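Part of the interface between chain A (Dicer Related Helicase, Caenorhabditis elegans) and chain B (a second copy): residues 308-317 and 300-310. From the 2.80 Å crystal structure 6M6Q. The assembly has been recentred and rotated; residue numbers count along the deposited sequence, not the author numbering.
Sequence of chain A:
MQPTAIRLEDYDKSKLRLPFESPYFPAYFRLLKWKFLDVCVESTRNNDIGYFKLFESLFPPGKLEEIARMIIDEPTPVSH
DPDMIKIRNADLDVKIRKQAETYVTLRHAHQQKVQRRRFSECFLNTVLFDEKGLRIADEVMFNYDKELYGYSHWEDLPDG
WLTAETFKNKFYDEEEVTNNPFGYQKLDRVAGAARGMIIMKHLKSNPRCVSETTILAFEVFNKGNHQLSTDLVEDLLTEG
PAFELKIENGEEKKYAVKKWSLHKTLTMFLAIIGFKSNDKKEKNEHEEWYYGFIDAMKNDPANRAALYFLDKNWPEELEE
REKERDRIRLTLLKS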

# COMPACT_ATOMS: atom_id res chain seq x y z
N TYR A 308 -5.25 8.94 9.47
CA TYR A 308 -6.46 8.33 8.86
C TYR A 308 -6.24 6.81 8.65
O TYR A 308 -7.24 6.10 8.51
CB TYR A 308 -6.86 9.09 7.59
CG TYR A 308 -7.81 10.23 7.86
CD1 TYR A 308 -7.35 11.52 8.14
CD2 TYR A 308 -9.18 10.02 7.90
CE1 TYR A 308 -8.23 12.55 8.43
CE2 TYR A 308 -10.07 11.04 8.18
CZ TYR A 308 -9.60 12.32 8.45
OH TYR A 308 -10.47 13.33 8.73
N PHE A 309 -4.98 6.34 8.67
CA PHE A 309 -4.60 4.90 8.68
C PHE A 309 -4.81 4.30 10.07
O PHE A 309 -5.19 3.13 10.17
CB PHE A 309 -3.14 4.71 8.32
CG PHE A 309 -2.78 4.96 6.87
CD1 PHE A 309 -3.02 3.99 5.91
CD2 PHE A 309 -2.11 6.12 6.50
CE1 PHE A 309 -2.63 4.20 4.60
CE2 PHE A 309 -1.73 6.33 5.19
CZ PHE A 309 -1.99 5.37 4.24
N LEU A 310 -4.41 5.05 11.10
CA LEU A 310 -4.53 4.66 12.53
C LEU A 310 -6.01 4.52 12.91
O LEU A 310 -6.35 3.54 13.59
CB LEU A 310 -3.83 5.73 13.37
CG LEU A 310 -3.71 5.46 14.87
CD1 LEU A 310 -2.84 4.24 15.14
CD2 LEU A 310 -3.14 6.67 15.58
N ASP A 311 -6.86 5.48 12.50
CA ASP A 311 -8.33 5.43 12.73
C ASP A 311 -9.05 6.28 11.69
O ASP A 311 -8.59 7.40 11.42
CB ASP A 311 -8.70 5.91 14.14
CG ASP A 311 -10.07 5.45 14.59
OD1 ASP A 311 -10.29 4.24 14.62
OD2 ASP A 311 -10.91 6.32 14.87
N LYS A 312 -10.11 5.74 11.09
CA LYS A 312 -10.93 6.43 10.06
C LYS A 312 -11.86 7.44 10.74
O LYS A 312 -12.35 8.34 10.04
CB LYS A 312 -11.73 5.41 9.24
CG LYS A 312 -10.90 4.53 8.33
CD LYS A 312 -11.73 3.70 7.37
CE LYS A 312 -10.90 2.77 6.50
NZ LYS A 312 -10.55 1.52 7.20
N ASN A 313 -12.09 7.28 12.05
CA ASN A 313 -13.07 8.09 12.84
C ASN A 313 -12.33 8.96 13.86
O ASN A 313 -12.99 9.41 14.83
CB ASN A 313 -14.12 7.20 13.53
CG ASN A 313 -15.17 6.67 12.58
OD1 ASN A 313 -15.16 5.50 12.20
ND2 ASN A 313 -16.11 7.53 12.21
N TRP A 314 -11.03 9.23 13.65
CA TRP A 314 -10.17 9.82 14.71
C TRP A 314 -10.60 11.25 15.04
O TRP A 314 -10.54 11.62 16.20
CB TRP A 314 -8.65 9.72 14.41
CG TRP A 314 -8.13 10.63 13.35
CD1 TRP A 314 -7.88 10.29 12.06
CD2 TRP A 314 -7.72 12.01 13.48
NE1 TRP A 314 -7.37 11.35 11.37
CE2 TRP A 314 -7.28 12.43 12.21
CE3 TRP A 314 -7.72 12.93 14.53
CZ2 TRP A 314 -6.83 13.72 11.97
CZ3 TRP A 314 -7.30 14.22 14.29
CH2 TRP A 314 -6.85 14.61 13.02
N PRO A 315 -11.07 12.11 14.09
CA PRO A 315 -11.43 13.49 14.45
C PRO A 315 -12.64 13.57 15.41
O PRO A 315 -12.63 14.41 16.28
CB PRO A 315 -11.75 14.17 13.10
CG PRO A 315 -11.11 13.26 12.06
CD PRO A 315 -11.19 11.87 12.65
N GLU A 316 -13.62 12.66 15.25
CA GLU A 316 -14.82 12.58 16.12
C GLU A 316 -14.42 12.03 17.50
O GLU A 316 -14.96 12.52 18.50
CB GLU A 316 -15.91 11.71 15.48
CG GLU A 316 -16.39 12.21 14.13
CD GLU A 316 -15.59 11.68 12.95
OE1 GLU A 316 -14.77 12.46 12.38
OE2 GLU A 316 -15.78 10.49 12.60
N GLU A 317 -13.52 11.05 17.54
CA GLU A 317 -12.99 10.43 18.79
C GLU A 317 -12.13 11.47 19.54
O GLU A 317 -12.20 11.50 20.77
CB GLU A 317 -12.20 9.16 18.49
CG GLU A 317 -13.04 8.04 17.88
CD GLU A 317 -13.29 6.84 18.78
OE1 GLU A 317 -14.40 6.27 18.71
OE2 GLU A 317 -12.36 6.46 19.52
N ASP B 300 -18.42 10.50 3.95
CA ASP B 300 -18.31 9.30 4.83
C ASP B 300 -16.84 9.06 5.19
O ASP B 300 -15.96 9.38 4.40
CB ASP B 300 -18.98 8.08 4.20
CG ASP B 300 -18.21 7.48 3.04
OD1 ASP B 300 -18.34 8.03 1.91
OD2 ASP B 300 -17.53 6.45 3.25
N PRO B 301 -16.54 8.52 6.40
CA PRO B 301 -15.16 8.39 6.87
C PRO B 301 -14.23 7.53 5.98
O PRO B 301 -13.03 7.77 6.02
CB PRO B 301 -15.31 7.76 8.27
CG PRO B 301 -16.72 7.16 8.28
CD PRO B 301 -17.53 8.09 7.41
N ALA B 302 -14.78 6.54 5.25
CA ALA B 302 -14.01 5.63 4.37
C ALA B 302 -13.48 6.40 3.14
O ALA B 302 -12.27 6.30 2.84
CB ALA B 302 -14.85 4.45 3.96
N ASN B 303 -14.37 7.10 2.44
CA ASN B 303 -14.04 7.88 1.21
C ASN B 303 -13.24 9.13 1.60
O ASN B 303 -12.40 9.56 0.79
CB ASN B 303 -15.29 8.25 0.42
CG ASN B 303 -15.81 7.09 -0.40
OD1 ASN B 303 -15.07 6.52 -1.20
ND2 ASN B 303 -17.08 6.75 -0.25
N ARG B 304 -13.53 9.70 2.77
CA ARG B 304 -12.84 10.88 3.35
C ARG B 304 -11.37 10.53 3.52
O ARG B 304 -10.53 11.34 3.13
CB ARG B 304 -13.49 11.27 4.69
CG ARG B 304 -13.45 12.75 5.02
CD ARG B 304 -14.23 13.04 6.29
NE ARG B 304 -13.57 12.51 7.49
CZ ARG B 304 -14.18 12.29 8.66
NH1 ARG B 304 -15.47 12.55 8.80
NH2 ARG B 304 -13.49 11.81 9.68
N ALA B 305 -11.10 9.33 4.02
CA ALA B 305 -9.74 8.80 4.21
C ALA B 305 -9.08 8.58 2.84
O ALA B 305 -7.90 8.91 2.70
CB ALA B 305 -9.77 7.52 5.01
N ALA B 306 -9.87 8.11 1.86
CA ALA B 306 -9.43 7.87 0.47
C ALA B 306 -9.02 9.19 -0.19
O ALA B 306 -8.11 9.16 -1.02
CB ALA B 306 -10.53 7.19 -0.29
N LEU B 307 -9.68 10.30 0.17
CA LEU B 307 -9.39 11.66 -0.37
C LEU B 307 -7.99 12.11 0.07
O LEU B 307 -7.35 12.81 -0.72
CB LEU B 307 -10.45 12.67 0.11
CG LEU B 307 -11.75 12.74 -0.70
CD1 LEU B 307 -12.72 13.73 -0.07
CD2 LEU B 307 -11.49 13.11 -2.15
N TYR B 308 -7.55 11.76 1.29
CA TYR B 308 -6.24 12.22 1.85
C TYR B 308 -5.09 11.56 1.08
O TYR B 308 -3.98 12.14 1.07
CB TYR B 308 -6.15 11.97 3.36
CG TYR B 308 -6.97 12.93 4.20
CD1 TYR B 308 -8.26 12.60 4.57
CD2 TYR B 308 -6.50 14.19 4.53
CE1 TYR B 308 -9.06 13.49 5.27
CE2 TYR B 308 -7.28 15.08 5.25
CZ TYR B 308 -8.57 14.73 5.62
OH TYR B 308 -9.37 15.60 6.32
N PHE B 309 -5.35 10.44 0.38
CA PHE B 309 -4.39 9.81 -0.58
C PHE B 309 -4.30 10.65 -1.86
O PHE B 309 -3.20 10.81 -2.38
CB PHE B 309 -4.83 8.41 -0.99
CG PHE B 309 -4.72 7.35 0.08
CD1 PHE B 309 -3.62 6.51 0.13
CD2 PHE B 309 -5.74 7.17 1.01
CE1 PHE B 309 -3.53 5.52 1.10
CE2 PHE B 309 -5.63 6.19 1.99
CZ PHE B 309 -4.53 5.37 2.03
N LEU B 310 -5.45 11.09 -2.36
CA LEU B 310 -5.60 11.88 -3.61
C LEU B 310 -4.89 13.24 -3.48
O LEU B 310 -4.15 13.61 -4.41
CB LEU B 310 -7.09 12.06 -3.91
CG LEU B 310 -7.40 12.73 -5.24
CD1 LEU B 310 -7.09 11.78 -6.40
CD2 LEU B 310 -8.85 13.20 -5.29

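Aromatic pairing between equivalent residues of the two copies sets the centre of this contact. Tyr308(A) meets Tyr308(B) in an offset stack, ring centroids 4.2 Å apart and planes at 20°, with CE1 of Tyr308(A) 3.4 Å from CE1 of Tyr308(B). Both CA-to-CB bonds point toward the opposing stretch and both chi1 angles are m, so each flat ring can lay a face against the other. Next to it, Phe309(A) and Phe309(B) meet at their tips, CZ of one 3.4 Å from CZ of the other; their planes lie at 76°, a pairing that is neither stack nor edge-to-face. Here CB points sideways and the length of the phenyl group closes the gap.

Small and compact residues let the backbones approach. Ala305(B) CB sits 3.9 Å from Tyr308(A) CD2, and the CA atoms of these two residues are 5.7 Å apart, leaving the tyrosine, with 107 Å² covered, room to lie close to the helix of chain B. Near the start of that helix, Pro301(B) packs its CB 3.5 Å from Lys312(A) O. The lysine contributes its aliphatic part, CD lying 4.2 Å from Ala302(B) CA, while its end leads away, so the charge need not be buried.

The polar work centres on Arg304(B), long enough to reach past the tyrosine. Its NH2 forms a salt bridge with Glu316(A), donating to OE1 at 3.1 Å near the guanidinium plane, and its NE gives a weak hydrogen bond to Tyr308(A) OH at 3.4 Å. The tyrosine thus combines a stacking face with a polar tip. Within chain A, Asn313(A) ND2 donates to Glu316(A) OE2 at 3.0 Å, so the carboxylate engages the asparagine through one oxygen and the arginine through the other. Together the two stretches bury 513 Å².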